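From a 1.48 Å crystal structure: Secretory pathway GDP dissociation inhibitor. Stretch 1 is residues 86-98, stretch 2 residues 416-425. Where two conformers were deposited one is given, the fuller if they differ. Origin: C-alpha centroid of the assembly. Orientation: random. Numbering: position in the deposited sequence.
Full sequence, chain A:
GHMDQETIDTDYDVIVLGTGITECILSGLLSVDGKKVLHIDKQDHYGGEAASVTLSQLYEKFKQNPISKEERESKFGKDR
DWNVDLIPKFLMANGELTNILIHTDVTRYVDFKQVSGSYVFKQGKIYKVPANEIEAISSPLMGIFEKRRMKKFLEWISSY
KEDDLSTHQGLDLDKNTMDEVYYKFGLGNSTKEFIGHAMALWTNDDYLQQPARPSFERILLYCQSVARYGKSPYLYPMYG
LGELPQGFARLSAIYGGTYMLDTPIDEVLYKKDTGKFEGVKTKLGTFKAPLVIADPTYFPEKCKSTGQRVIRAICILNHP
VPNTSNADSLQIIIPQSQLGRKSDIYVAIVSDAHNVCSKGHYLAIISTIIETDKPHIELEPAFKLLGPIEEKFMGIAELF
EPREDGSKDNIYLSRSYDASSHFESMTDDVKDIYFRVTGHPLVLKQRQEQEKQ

Stretch 1 86-98: LIPKFLMANGELT
Stretch 2 (416-425) SYDASSHFES

Buried polar groups are tolerated when each finds a partner, and the contact between residues 86-98 and 416-425 of this GDP dissociation inhibitor is a compact example. The two segments, at least 326 residues apart in sequence where they touch, bury 714 Å² between them, yet share just a single beta bridge.

That bridge pairs Phe90 with His422, whose CA atoms lie 4.4 Å apart. Phe90 (phi/psi -100/167) gives its N to Ser421 O at 2.9 Å, almost straight at 174°. Phe90 O accepts from Phe423 N at 3.1 Å, a weak bond with an angle of 128°, and also lies 3.0 Å from His422 CA in a CA-H...O contact. Besides the hydrogen bond from Phe90 N, Ser421 O takes a CA-H...O contact from Lys89 CA at 3.5 Å. Both chains run the same way, numbers rising together from Ile87 with Tyr417 (CA-CA 7.6 Å) through the bridge to Gly95 with Glu424 (CA-CA 6.6 Å).

The charged center is Lys89. Its CA-to-CB bond points sideways, but chi angles of -58°, -81°, 177° and 179° (m, m, t, t) carry the ammonium into the loop of residues 418-420. There Lys89 NZ donates to Ser420 O at 2.8 Å and Asp418 O at 2.9 Å, and forms a salt bridge with Asp418 OD2 at 3.0 Å. Water 2 accepts from Lys89 NZ at 3.0 Å and donates to His422 O and Ser425 OG, each at 2.7 Å. The loop is itself braced by Asp418 (chi1 p): OD2 accepts from Ser420 N at 3.0 Å and from Ser420 OG at 2.7 Å, while OD1 accepts from Ser425 OG at 2.7 Å. Water 1 donates to both Ser420 O at 2.8 Å and Pro88 O at 2.6 Å.

The aliphatic part of the lysine is used as well. Lys89 CG sits over the face of the Phe423 ring, 3.8 Å from its centroid, while Leu97 CD2 (chi1 t, chi2 p) meets Phe423 CD2 at 3.9 Å. Met92 (m, m, chi3 -132°) repeats the motif, with CG 4.0 Å from the centroid of the His422 ring, over its face. Nearer the start of both stretches, Ile87 CD1 packs against Tyr417 CB at 3.9 Å.

A type I turn from Met92 to Gly95, closed by Gly95 N to Met92 O at 2.9 Å, leads into the helix starting at Glu96. Gly95 occupies the N-cap position, and Thr98 OG1 donates to Gly95 O at 2.7 Å. Helix-start amides lack partners within the helix; here Glu424 (chi1 -139°, chi2 p, chi3 28°) supplies one, its OE2 accepting from Glu96 N at 2.8 Å and 173°. Glu424 OE1 is served by water: water 4 donates to it at 2.8 Å and accepts from Met92 N at 2.9 Å, and water 5 donates weakly to it at 2.6 Å and accepts from Leu97 N at 2.8 Å. An ideal CB on Gly95 would lie 2.4 Å from Glu424 OE1, so the carboxylate occupies space that a side chain would need.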

# COMPACT_ATOMS: atom_id res chain seq x y z
N LEU A 86 0.63 -1.67 11.01
CA LEU A 86 0.48 -0.99 12.29
C LEU A 86 -0.97 -0.51 12.49
O LEU A 86 -1.43 -0.39 13.62
CB LEU A 86 1.44 0.19 12.34
CG LEU A 86 2.95 -0.16 12.31
CD1 LEU A 86 3.79 1.10 12.23
CD2 LEU A 86 3.36 -0.90 13.56
N ILE A 87 -1.65 -0.23 11.37
CA ILE A 87 -3.01 0.29 11.39
C ILE A 87 -3.89 -0.52 10.42
O ILE A 87 -3.67 -0.47 9.21
CB ILE A 87 -3.08 1.81 11.04
CG1 ILE A 87 -2.25 2.59 12.05
CG2 ILE A 87 -4.57 2.25 10.97
CD1 ILE A 87 -2.28 4.10 11.83
N PRO A 88 -4.88 -1.27 10.94
CA PRO A 88 -5.61 -2.16 10.05
C PRO A 88 -6.58 -1.41 9.13
O PRO A 88 -7.35 -0.55 9.57
CB PRO A 88 -6.34 -3.09 11.04
CG PRO A 88 -6.57 -2.23 12.24
CD PRO A 88 -5.37 -1.35 12.34
N LYS A 89 -6.56 -1.75 7.85
CA LYS A 89 -7.57 -1.23 6.91
C LYS A 89 -7.75 -2.25 5.81
O LYS A 89 -6.74 -2.87 5.38
CB LYS A 89 -7.10 0.06 6.21
CG LYS A 89 -6.75 1.19 7.13
CD LYS A 89 -8.03 1.90 7.59
CE LYS A 89 -7.70 2.98 8.57
NZ LYS A 89 -8.96 3.68 8.98
N PHE A 90 -9.01 -2.44 5.38
CA PHE A 90 -9.32 -3.08 4.12
C PHE A 90 -9.66 -2.07 3.02
O PHE A 90 -9.90 -0.89 3.29
CB PHE A 90 -10.48 -4.04 4.31
CG PHE A 90 -10.14 -5.22 5.21
CD1 PHE A 90 -10.89 -5.51 6.36
CD2 PHE A 90 -9.07 -6.06 4.90
CE1 PHE A 90 -10.57 -6.62 7.16
CE2 PHE A 90 -8.74 -7.15 5.72
CZ PHE A 90 -9.51 -7.44 6.84
N LEU A 91 -9.70 -2.52 1.76
CA LEU A 91 -10.20 -1.66 0.66
C LEU A 91 -11.63 -2.09 0.25
O LEU A 91 -11.84 -3.26 -0.04
CB LEU A 91 -9.31 -1.83 -0.59
CG LEU A 91 -7.93 -1.13 -0.58
CD1 LEU A 91 -6.94 -1.91 0.30
CD2 LEU A 91 -7.39 -0.96 -1.99
N MET A 92 -12.58 -1.16 0.24
CA MET A 92 -13.86 -1.48 -0.41
C MET A 92 -13.62 -1.75 -1.90
O MET A 92 -12.99 -0.94 -2.61
CB MET A 92 -14.86 -0.33 -0.27
CG MET A 92 -15.44 -0.17 1.10
SD MET A 92 -16.69 -1.46 1.39
CE MET A 92 -18.07 -0.55 2.05
N ALA A 93 -14.13 -2.88 -2.38
CA ALA A 93 -13.89 -3.27 -3.77
C ALA A 93 -14.37 -2.26 -4.81
O ALA A 93 -13.77 -2.20 -5.88
CB ALA A 93 -14.48 -4.64 -4.04
N ASN A 94 -15.40 -1.45 -4.51
CA ASN A 94 -15.86 -0.40 -5.45
C ASN A 94 -15.60 0.98 -4.90
O ASN A 94 -16.22 1.98 -5.32
CB ASN A 94 -17.36 -0.58 -5.81
CG ASN A 94 -17.76 0.19 -7.08
OD1 ASN A 94 -18.76 0.92 -7.09
ND2 ASN A 94 -16.96 0.04 -8.14
N GLY A 95 -14.66 1.05 -3.95
CA GLY A 95 -14.32 2.32 -3.34
C GLY A 95 -13.44 3.23 -4.19
O GLY A 95 -12.93 2.85 -5.25
N GLU A 96 -13.27 4.45 -3.71
CA GLU A 96 -12.43 5.41 -4.42
C GLU A 96 -10.96 4.97 -4.56
O GLU A 96 -10.34 5.23 -5.60
CB GLU A 96 -12.50 6.78 -3.75
CG GLU A 96 -11.87 7.91 -4.58
CD GLU A 96 -12.60 8.13 -5.91
OE1 GLU A 96 -13.84 8.30 -5.90
OE2 GLU A 96 -11.94 8.13 -6.99
N LEU A 97 -10.39 4.29 -3.55
CA LEU A 97 -8.98 3.88 -3.69
C LEU A 97 -8.81 2.93 -4.85
O LEU A 97 -7.84 3.05 -5.62
CB LEU A 97 -8.40 3.36 -2.35
CG LEU A 97 -6.92 2.94 -2.39
CD1 LEU A 97 -6.04 4.09 -2.90
CD2 LEU A 97 -6.45 2.45 -1.01
N THR A 98 -9.77 2.02 -5.04
CA THR A 98 -9.66 1.15 -6.20
C THR A 98 -9.71 1.97 -7.50
O THR A 98 -8.95 1.70 -8.45
CB THR A 98 -10.69 -0.01 -6.21
OG1 THR A 98 -12.00 0.53 -6.29
CG2 THR A 98 -10.55 -0.83 -4.95
N SER A 416 -4.89 12.09 10.90
CA SER A 416 -4.40 10.78 11.37
C SER A 416 -5.31 9.66 10.87
O SER A 416 -6.51 9.88 10.67
CB SER A 416 -4.35 10.69 12.89
OG SER A 416 -3.59 11.72 13.45
N TYR A 417 -4.76 8.47 10.64
CA TYR A 417 -5.62 7.36 10.16
C TYR A 417 -6.57 6.92 11.26
O TYR A 417 -6.14 6.71 12.40
CB TYR A 417 -4.75 6.20 9.67
CG TYR A 417 -3.84 6.67 8.55
CD1 TYR A 417 -4.38 6.96 7.29
CD2 TYR A 417 -2.48 6.91 8.76
CE1 TYR A 417 -3.62 7.48 6.27
CE2 TYR A 417 -1.67 7.40 7.71
CZ TYR A 417 -2.25 7.68 6.47
OH TYR A 417 -1.49 8.21 5.43
N ASP A 418 -7.85 6.84 10.90
CA ASP A 418 -8.90 6.76 11.90
C ASP A 418 -9.26 5.30 12.23
O ASP A 418 -8.59 4.37 11.79
CB ASP A 418 -10.12 7.61 11.47
CG ASP A 418 -10.84 7.06 10.24
OD1 ASP A 418 -11.60 7.84 9.57
OD2 ASP A 418 -10.71 5.86 9.94
N ALA A 419 -10.31 5.12 13.05
CA ALA A 419 -10.69 3.79 13.53
C ALA A 419 -11.55 3.00 12.55
O ALA A 419 -11.88 1.84 12.80
CB ALA A 419 -11.45 3.94 14.83
N SER A 420 -11.92 3.61 11.42
CA SER A 420 -12.79 2.93 10.45
C SER A 420 -12.02 1.74 9.89
O SER A 420 -10.77 1.73 9.86
CB SER A 420 -13.29 3.86 9.35
OG SER A 420 -12.25 4.22 8.48
N SER A 421 -12.78 0.77 9.40
CA SER A 421 -12.18 -0.53 9.04
C SER A 421 -11.66 -0.58 7.61
O SER A 421 -11.06 -1.58 7.20
CB SER A 421 -13.22 -1.62 9.27
OG SER A 421 -14.29 -1.53 8.34
N HIS A 422 -11.89 0.48 6.85
CA HIS A 422 -11.44 0.52 5.46
C HIS A 422 -10.99 1.93 5.08
O HIS A 422 -11.06 2.85 5.90
CB HIS A 422 -12.54 0.01 4.53
CG HIS A 422 -13.82 0.76 4.64
ND1 HIS A 422 -14.05 1.93 3.94
CD2 HIS A 422 -14.94 0.53 5.37
CE1 HIS A 422 -15.26 2.38 4.23
NE2 HIS A 422 -15.83 1.55 5.09
N PHE A 423 -10.49 2.10 3.85
CA PHE A 423 -9.76 3.32 3.47
C PHE A 423 -10.63 4.45 2.87
O PHE A 423 -10.11 5.49 2.44
CB PHE A 423 -8.58 2.96 2.51
CG PHE A 423 -7.22 2.81 3.18
CD1 PHE A 423 -6.78 3.71 4.15
CD2 PHE A 423 -6.33 1.78 2.81
CE1 PHE A 423 -5.51 3.60 4.75
CE2 PHE A 423 -5.07 1.68 3.39
CZ PHE A 423 -4.66 2.60 4.35
N GLU A 424 -11.97 4.32 2.89
CA GLU A 424 -12.77 5.38 2.26
C GLU A 424 -12.54 6.76 2.89
O GLU A 424 -12.45 7.78 2.17
CB GLU A 424 -14.25 5.02 2.23
CG GLU A 424 -14.92 5.37 0.95
CD GLU A 424 -14.29 4.74 -0.31
OE1 GLU A 424 -13.66 3.64 -0.26
OE2 GLU A 424 -14.43 5.37 -1.36
N SER A 425 -12.42 6.84 4.21
CA SER A 425 -12.20 8.16 4.82
C SER A 425 -10.79 8.71 4.45
O SER A 425 -10.59 9.94 4.40
CB SER A 425 -12.40 8.15 6.34
OG SER A 425 -11.44 7.30 6.96
O HOH W 1 -8.75 0.61 11.45
O HOH W 2 -9.86 5.15 6.49
O HOH W 3 -7.91 6.72 7.85
O HOH W 4 -12.19 1.63 0.97
O HOH W 5 -11.25 4.42 -0.85